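Local structure of acyl-coenzyme A oxidase 1 (Yarrowia lipolytica, 5Y9D) at residues M284-K288 with I389-N395; R513-L517 with L628-L632; L573-Y578 with L595-A600. The protein catalyses the FAD-dependent oxidation of acyl-CoA to trans-2-enoyl-CoA, passing electrons to oxygen to give hydrogen peroxide, in peroxisomal fatty acid beta-oxidation. One frame throughout, in Å; residues are numbered along the deposited sequence.

In the fold
Along the chain, interaction 1 closes before the other two begin. Its centre lies about 53 Å from that of interaction 2 and about 40 Å from that of interaction 3; it joins the loop between strand 275-278 and helix 306-334 to the end of helix 355-391. Interactions 2 and 3 have centres about 13 Å apart, and the helix pair of interaction 3 falls within the 110 residues that separate the segments of interaction 2. They touch: Leu632 packs on Asn597 and Leu598. Helix 355-391 also runs past interaction 3, touching Phe577 and Phe599. Interaction 1 is thus a surface contact at one end of that helix, while interactions 2 and 3 pack the C-terminal helices, all away from the flavin site.

Interaction 1: residues M284-K288 with I389-N395; sequences MRYAK and ILALNPN
Lys288 and Asn395 form a hydrogen bond across the contact: NZ of Lys288 donates to OD1 of Asn395, 3.1 Å away. The two side chains come from opposite directions, and the ammonium group sits 24° off the amide's carbonyl plane. The lysine chain bends at chi2 and again at chi4 (-60°), which carries NZ back over its own loop, where it also makes a weak bond to Met284 O. Within 389-395, Asn393 OD1 accepts from Asn395 N in an Asx turn that shapes the backbone around Pro394.

The second charged group is Arg285. Its chain runs extended from CG to NE, with CG turned away from the backbone N (chi1 -159°), and this delivers the guanidinium to the last turn of helix 355-391. NH1 lies 2.8 Å from Leu390 O and 3.5 Å from Leu392 O, while NH2 is held by Gly143 O. A positive group beside carbonyls at the C-terminal end of a helix is probably favourable electrostatically. Leu390 CD1 covers one face of the guanidinium, 3.7 Å above the plane and offset toward the rim.

Tyr286 carries the apolar part of the contact. Pro394 CG meets the edge of its ring, 3.8 Å from CE1, and Arg285 CB lies over one face. Farther out, the hydroxyl O of Tyr286 rests 3.7 Å from Ile389 CD1.

Together these contacts dock the loop leading out of the beta-strand region onto the turn between helices 355-391 and 400-437. Leu392 packs on the latter helix. The contact is a loop-to-helix-end junction at the surface of the acyl-CoA oxidase fold, away from the flavin.

Interaction 2: residues R513-L517 with L628-L632; sequences REQLL and LVDEL
Leu517 and Leu628 bring the two backbones nearest, with CA atoms 8.3 Å apart, where the short helix 513-516 ends beside helix 619-637. This is helix-to-helix packing in the helical C-terminal part of acyl-CoA oxidase, with a salt bridge at its outer side and leucines within. Leu628 points into the contact and splits its two methyl groups between different neighbours. CD1 rests 3.8 Å from Leu516 CB and 4.2 Å from Leu517 CG. CD2 instead lies over one face of the Arg513 guanidinium, 3.1 Å above its plane and offset toward the rim. Farther along, Leu517 CD2 approaches Leu632 CD1. On the short helix, Leu516 also packs on Phe521 of helix 519-544; on helix 619-637, Leu628 and Leu632 pack on Leu601 of helix 589-606.

A bend at chi3 (-77°) swings the end of Arg513 across to Glu631, whose chain comes from the opposite direction, extended beyond CG. Guanidinium and carboxylate are nearly coplanar, 15° apart, and meet end-on through two nitrogens. NH1 of Arg513 reaches the syn lone pair of Glu631 OE2 over 2.7 Å, and NH2 that of Glu631 OE1 over 3.2 Å.

Interaction 3: residues L573-Y578 with L595-A600; sequences LISSFY and LANLFA
Phe577 and Ala596 meet face to methyl: Ala596 CB sits 4.2 Å above one face of the Phe577 ring, offset toward its rim. At the edge of the same ring, near its plane, is CD2 of Phe599. Phe577 is turned toward the partner helix by its first torsion, which sets CG opposite the backbone N (chi1 -159°), and CE2 then lies 3.9 Å from Ala596 N. The Phe599 ring has the backbone carbonyl carbon of Leu573 at its edge, while Ile574 CG1 comes in obliquely on CE2. For the Tyr578 ring, the carbonyl O of the Asn597 side chain lies in plane at the edge, and Ala596 CB touches CE1 obliquely at 3.3 Å.

Helices 558-581 and 589-606 run antiparallel, at 170° between segment axes that come within 10.0 Å of each other. CA of Ile574 is 6.2 Å from CA of Ala600, and CA of Phe577 is 6.6 Å from CA of Ala596. Phe577 and Tyr578 lie against Ala596, Ile574 against Phe599 and Ala600, with Ile574 CD1 on CA of Ala600. Helix 355-391 covers Phe577 and Phe599, with Tyr369 and Met373 on Phe577 and the ring of Tyr367 meeting that of Phe599, while Tyr578 packs on Leu522 of helix 519-544.

One polar pair crosses this buried interface. Tyr578 OH donates to Asn597 OD1, the two side chains meeting at about a right angle with ring and amide planes 39° apart. The modelled separation of 2.4 Å is very short and its exact length is doubtful. Even so, the pairing would probably satisfy a hydroxyl and an amide oxygen of two buried residues, within a helical hairpin otherwise joined by apolar packing.

Interaction 1: residues M284-K288 with I389-N395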
# COMPACT_ATOMS: atom_id res chain seq x y z
N MET A 284 25.58 -6.96 -31.35
CA MET A 284 27.01 -6.68 -31.41
C MET A 284 27.37 -5.24 -31.75
O MET A 284 28.37 -4.98 -32.40
CB MET A 284 27.69 -7.61 -32.44
CG MET A 284 27.68 -9.08 -32.07
SD MET A 284 28.93 -10.07 -32.92
CE MET A 284 28.33 -11.72 -32.60
N ARG A 285 26.56 -4.30 -31.30
CA ARG A 285 26.87 -2.91 -31.54
C ARG A 285 28.16 -2.54 -30.80
O ARG A 285 29.05 -1.89 -31.36
CB ARG A 285 25.70 -2.04 -31.10
CG ARG A 285 25.68 -0.67 -31.73
CD ARG A 285 24.44 0.11 -31.35
NE ARG A 285 24.46 1.44 -31.94
CZ ARG A 285 23.87 1.80 -33.08
NH1 ARG A 285 23.97 3.06 -33.51
NH2 ARG A 285 23.17 0.93 -33.81
N TYR A 286 28.28 -3.02 -29.56
CA TYR A 286 29.38 -2.66 -28.68
C TYR A 286 30.33 -3.80 -28.36
O TYR A 286 31.54 -3.61 -28.29
CB TYR A 286 28.81 -2.13 -27.36
CG TYR A 286 27.90 -0.95 -27.52
CD1 TYR A 286 28.28 0.14 -28.29
CD2 TYR A 286 26.66 -0.90 -26.89
CE1 TYR A 286 27.45 1.23 -28.45
CE2 TYR A 286 25.82 0.20 -27.03
CZ TYR A 286 26.23 1.26 -27.82
OH TYR A 286 25.43 2.37 -27.98
N ALA A 287 29.77 -4.98 -28.13
CA ALA A 287 30.54 -6.18 -27.84
C ALA A 287 30.44 -7.12 -29.02
O ALA A 287 29.35 -7.33 -29.52
CB ALA A 287 29.97 -6.85 -26.59
N LYS A 288 31.57 -7.69 -29.45
CA LYS A 288 31.63 -8.51 -30.66
C LYS A 288 32.27 -9.84 -30.39
O LYS A 288 33.03 -10.01 -29.45
CB LYS A 288 32.42 -7.78 -31.75
CG LYS A 288 31.70 -6.56 -32.31
CD LYS A 288 32.59 -5.32 -32.28
CE LYS A 288 31.82 -4.00 -32.49
NZ LYS A 288 31.11 -3.94 -33.80
N ILE A 389 23.59 8.88 -29.18
CA ILE A 389 24.06 7.50 -29.10
C ILE A 389 23.78 6.71 -30.38
O ILE A 389 24.69 6.14 -30.94
CB ILE A 389 23.46 6.77 -27.87
CG1 ILE A 389 24.45 6.84 -26.68
CG2 ILE A 389 23.11 5.31 -28.17
CD1 ILE A 389 25.63 5.87 -26.75
N LEU A 390 22.55 6.69 -30.85
CA LEU A 390 22.22 5.91 -32.06
C LEU A 390 22.92 6.44 -33.35
O LEU A 390 23.24 5.66 -34.24
CB LEU A 390 20.68 5.78 -32.24
CG LEU A 390 19.92 4.55 -31.67
CD1 LEU A 390 20.20 3.32 -32.53
CD2 LEU A 390 20.17 4.26 -30.19
N ALA A 391 23.15 7.75 -33.43
CA ALA A 391 23.82 8.37 -34.59
C ALA A 391 25.35 8.18 -34.57
O ALA A 391 26.01 8.40 -35.59
CB ALA A 391 23.48 9.85 -34.68
N LEU A 392 25.91 7.81 -33.41
CA LEU A 392 27.33 7.46 -33.29
C LEU A 392 27.62 6.04 -33.79
O LEU A 392 26.86 5.10 -33.52
CB LEU A 392 27.80 7.58 -31.84
CG LEU A 392 28.15 8.99 -31.36
CD1 LEU A 392 28.04 9.10 -29.85
CD2 LEU A 392 29.54 9.39 -31.84
N ASN A 393 28.74 5.90 -34.52
CA ASN A 393 29.28 4.60 -34.93
C ASN A 393 30.49 4.26 -34.04
O ASN A 393 31.48 4.99 -34.06
CB ASN A 393 29.69 4.66 -36.40
CG ASN A 393 30.27 3.36 -36.92
OD1 ASN A 393 30.28 2.34 -36.21
ND2 ASN A 393 30.76 3.38 -38.15
N PRO A 394 30.40 3.17 -33.24
CA PRO A 394 31.55 2.76 -32.40
C PRO A 394 32.69 2.09 -33.16
O PRO A 394 33.75 1.83 -32.58
CB PRO A 394 30.93 1.76 -31.40
CG PRO A 394 29.45 1.86 -31.57
CD PRO A 394 29.21 2.35 -32.96
N ASN A 395 32.47 1.79 -34.44
CA ASN A 395 33.53 1.30 -35.33
C ASN A 395 34.26 2.42 -36.08
O ASN A 395 35.02 2.14 -37.01
CB ASN A 395 32.96 0.28 -36.32
CG ASN A 395 32.83 -1.10 -35.72
OD1 ASN A 395 32.56 -1.26 -34.53
ND2 ASN A 395 33.04 -2.12 -36.55

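Interaction 2: residues R513-L517 with L628-L632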
# COMPACT_ATOMS: atom_id res chain seq x y z
N ARG A 513 9.44 34.52 8.98
CA ARG A 513 8.41 34.13 8.02
C ARG A 513 8.77 34.45 6.56
O ARG A 513 8.51 33.64 5.67
CB ARG A 513 7.08 34.82 8.41
CG ARG A 513 6.06 34.93 7.28
CD ARG A 513 4.88 35.79 7.69
NE ARG A 513 3.98 35.04 8.58
CZ ARG A 513 2.99 34.25 8.16
NH1 ARG A 513 2.26 33.62 9.08
NH2 ARG A 513 2.72 34.09 6.86
N GLU A 514 9.34 35.63 6.31
CA GLU A 514 9.63 36.10 4.94
C GLU A 514 10.60 35.18 4.22
O GLU A 514 10.44 34.89 3.04
CB GLU A 514 10.25 37.51 4.94
CG GLU A 514 9.31 38.65 5.37
CD GLU A 514 9.18 38.80 6.88
OE1 GLU A 514 8.03 38.97 7.37
OE2 GLU A 514 10.22 38.75 7.58
N GLN A 515 11.63 34.74 4.94
CA GLN A 515 12.59 33.79 4.38
C GLN A 515 11.94 32.42 4.16
O GLN A 515 12.10 31.79 3.12
CB GLN A 515 13.81 33.66 5.30
CG GLN A 515 14.65 34.91 5.33
CD GLN A 515 15.75 34.83 6.36
OE1 GLN A 515 16.44 33.81 6.47
NE2 GLN A 515 15.92 35.90 7.13
N LEU A 516 11.18 31.98 5.15
CA LEU A 516 10.48 30.71 5.06
C LEU A 516 9.43 30.62 3.93
O LEU A 516 9.04 29.51 3.56
CB LEU A 516 9.87 30.36 6.42
CG LEU A 516 10.82 29.82 7.49
CD1 LEU A 516 10.05 29.56 8.78
CD2 LEU A 516 11.56 28.56 7.04
N LEU A 517 8.97 31.75 3.39
CA LEU A 517 8.14 31.76 2.18
C LEU A 517 8.91 32.14 0.93
O LEU A 517 8.31 32.49 -0.10
CB LEU A 517 6.97 32.74 2.33
CG LEU A 517 5.81 32.33 3.22
CD1 LEU A 517 4.80 33.47 3.27
CD2 LEU A 517 5.17 31.05 2.70
N LEU A 628 2.46 27.87 8.57
CA LEU A 628 2.56 28.21 7.15
C LEU A 628 1.93 27.12 6.23
O LEU A 628 1.23 27.44 5.29
CB LEU A 628 4.03 28.48 6.76
CG LEU A 628 4.70 29.73 7.35
CD1 LEU A 628 6.06 29.96 6.69
CD2 LEU A 628 3.85 30.98 7.20
N VAL A 629 2.20 25.86 6.53
CA VAL A 629 1.57 24.75 5.82
C VAL A 629 0.04 24.88 5.87
O VAL A 629 -0.62 24.85 4.83
CB VAL A 629 2.05 23.39 6.38
CG1 VAL A 629 1.09 22.25 6.04
CG2 VAL A 629 3.46 23.09 5.89
N ASP A 630 -0.48 25.05 7.08
CA ASP A 630 -1.90 25.36 7.31
C ASP A 630 -2.43 26.52 6.45
O ASP A 630 -3.54 26.42 5.89
CB ASP A 630 -2.13 25.69 8.78
CG ASP A 630 -1.89 24.49 9.71
OD1 ASP A 630 -1.07 23.60 9.38
OD2 ASP A 630 -2.53 24.44 10.78
N GLU A 631 -1.66 27.61 6.34
CA GLU A 631 -2.07 28.76 5.51
C GLU A 631 -2.10 28.41 4.04
O GLU A 631 -3.03 28.74 3.32
CB GLU A 631 -1.11 29.95 5.64
CG GLU A 631 -1.33 30.88 6.82
CD GLU A 631 -0.26 31.99 6.91
OE1 GLU A 631 0.01 32.68 5.89
OE2 GLU A 631 0.30 32.18 8.01
N LEU A 632 -1.02 27.80 3.58
CA LEU A 632 -0.85 27.45 2.17
C LEU A 632 -1.95 26.48 1.69
O LEU A 632 -2.43 26.57 0.54
CB LEU A 632 0.55 26.86 1.96
CG LEU A 632 1.65 27.94 1.96
CD1 LEU A 632 3.03 27.35 2.08
CD2 LEU A 632 1.61 28.76 0.68

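Interaction 3: residues L573-Y578 with L595-A600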
# COMPACT_ATOMS: atom_id res chain seq x y z
N LEU A 573 13.45 18.08 -7.26
CA LEU A 573 12.08 18.27 -7.73
C LEU A 573 11.58 19.62 -7.33
O LEU A 573 10.98 20.34 -8.15
CB LEU A 573 11.14 17.20 -7.19
CG LEU A 573 11.12 15.89 -7.96
CD1 LEU A 573 10.17 14.94 -7.22
CD2 LEU A 573 10.68 16.06 -9.41
N ILE A 574 11.81 19.97 -6.07
CA ILE A 574 11.47 21.29 -5.55
C ILE A 574 12.11 22.35 -6.46
O ILE A 574 11.43 23.24 -6.95
CB ILE A 574 11.91 21.46 -4.07
CG1 ILE A 574 10.98 20.62 -3.17
CG2 ILE A 574 11.97 22.94 -3.65
CD1 ILE A 574 11.50 20.49 -1.75
N SER A 575 13.40 22.18 -6.75
CA SER A 575 14.09 23.14 -7.64
C SER A 575 13.52 23.16 -9.03
O SER A 575 13.42 24.24 -9.61
CB SER A 575 15.58 22.83 -7.75
OG SER A 575 16.28 23.42 -6.70
N SER A 576 13.18 22.00 -9.58
CA SER A 576 12.64 21.95 -10.93
C SER A 576 11.26 22.60 -11.03
O SER A 576 10.94 23.20 -12.03
CB SER A 576 12.57 20.51 -11.44
OG SER A 576 13.84 19.90 -11.34
N PHE A 577 10.46 22.48 -9.98
CA PHE A 577 9.14 23.10 -9.95
C PHE A 577 9.26 24.61 -9.99
O PHE A 577 8.58 25.26 -10.78
CB PHE A 577 8.37 22.68 -8.70
CG PHE A 577 6.88 22.84 -8.79
CD1 PHE A 577 6.26 23.42 -9.90
CD2 PHE A 577 6.09 22.44 -7.74
CE1 PHE A 577 4.89 23.56 -9.95
CE2 PHE A 577 4.72 22.59 -7.79
CZ PHE A 577 4.12 23.14 -8.90
N TYR A 578 10.15 25.17 -9.17
CA TYR A 578 10.38 26.64 -9.18
C TYR A 578 10.93 27.16 -10.51
O TYR A 578 10.59 28.24 -10.94
CB TYR A 578 11.34 27.04 -8.07
CG TYR A 578 10.69 27.07 -6.72
CD1 TYR A 578 9.59 27.86 -6.50
CD2 TYR A 578 11.19 26.33 -5.66
CE1 TYR A 578 8.98 27.90 -5.27
CE2 TYR A 578 10.60 26.39 -4.41
CZ TYR A 578 9.49 27.19 -4.23
OH TYR A 578 8.87 27.26 -3.02
N LEU A 595 1.36 26.23 -4.47
CA LEU A 595 1.64 24.80 -4.51
C LEU A 595 3.13 24.49 -4.26
O LEU A 595 3.43 23.62 -3.47
CB LEU A 595 1.22 24.19 -5.86
CG LEU A 595 -0.26 24.04 -6.14
CD1 LEU A 595 -0.48 23.70 -7.59
CD2 LEU A 595 -0.85 22.97 -5.23
N ALA A 596 4.03 25.20 -4.96
CA ALA A 596 5.49 25.03 -4.77
C ALA A 596 5.92 25.16 -3.32
O ALA A 596 6.57 24.27 -2.79
CB ALA A 596 6.28 26.02 -5.59
N ASN A 597 5.54 26.26 -2.67
CA ASN A 597 6.00 26.51 -1.31
C ASN A 597 5.39 25.52 -0.35
O ASN A 597 6.02 25.16 0.64
CB ASN A 597 5.62 27.90 -0.83
CG ASN A 597 6.17 28.99 -1.70
OD1 ASN A 597 7.23 28.85 -2.31
ND2 ASN A 597 5.43 30.09 -1.78
N LEU A 598 4.15 25.14 -0.63
CA LEU A 598 3.51 24.11 0.13
C LEU A 598 4.31 22.81 0.05
O LEU A 598 4.63 22.19 1.06
CB LEU A 598 2.09 23.90 -0.39
CG LEU A 598 1.33 22.73 0.21
CD1 LEU A 598 1.30 22.80 1.72
CD2 LEU A 598 -0.08 22.74 -0.35
N PHE A 599 4.64 22.39 -1.17
CA PHE A 599 5.47 21.19 -1.40
C PHE A 599 6.79 21.31 -0.63
O PHE A 599 7.15 20.44 0.14
CB PHE A 599 5.71 21.06 -2.92
CG PHE A 599 6.62 19.94 -3.32
CD1 PHE A 599 6.50 18.69 -2.77
CD2 PHE A 599 7.57 20.15 -4.31
CE1 PHE A 599 7.34 17.68 -3.11
CE2 PHE A 599 8.41 19.13 -4.69
CZ PHE A 599 8.29 17.89 -4.08
N ALA A 600 7.51 22.40 -0.85
CA ALA A 600 8.76 22.66 -0.15
C ALA A 600 8.63 22.61 1.37
O ALA A 600 9.33 21.81 2.01
CB ALA A 600 9.32 24.01 -0.57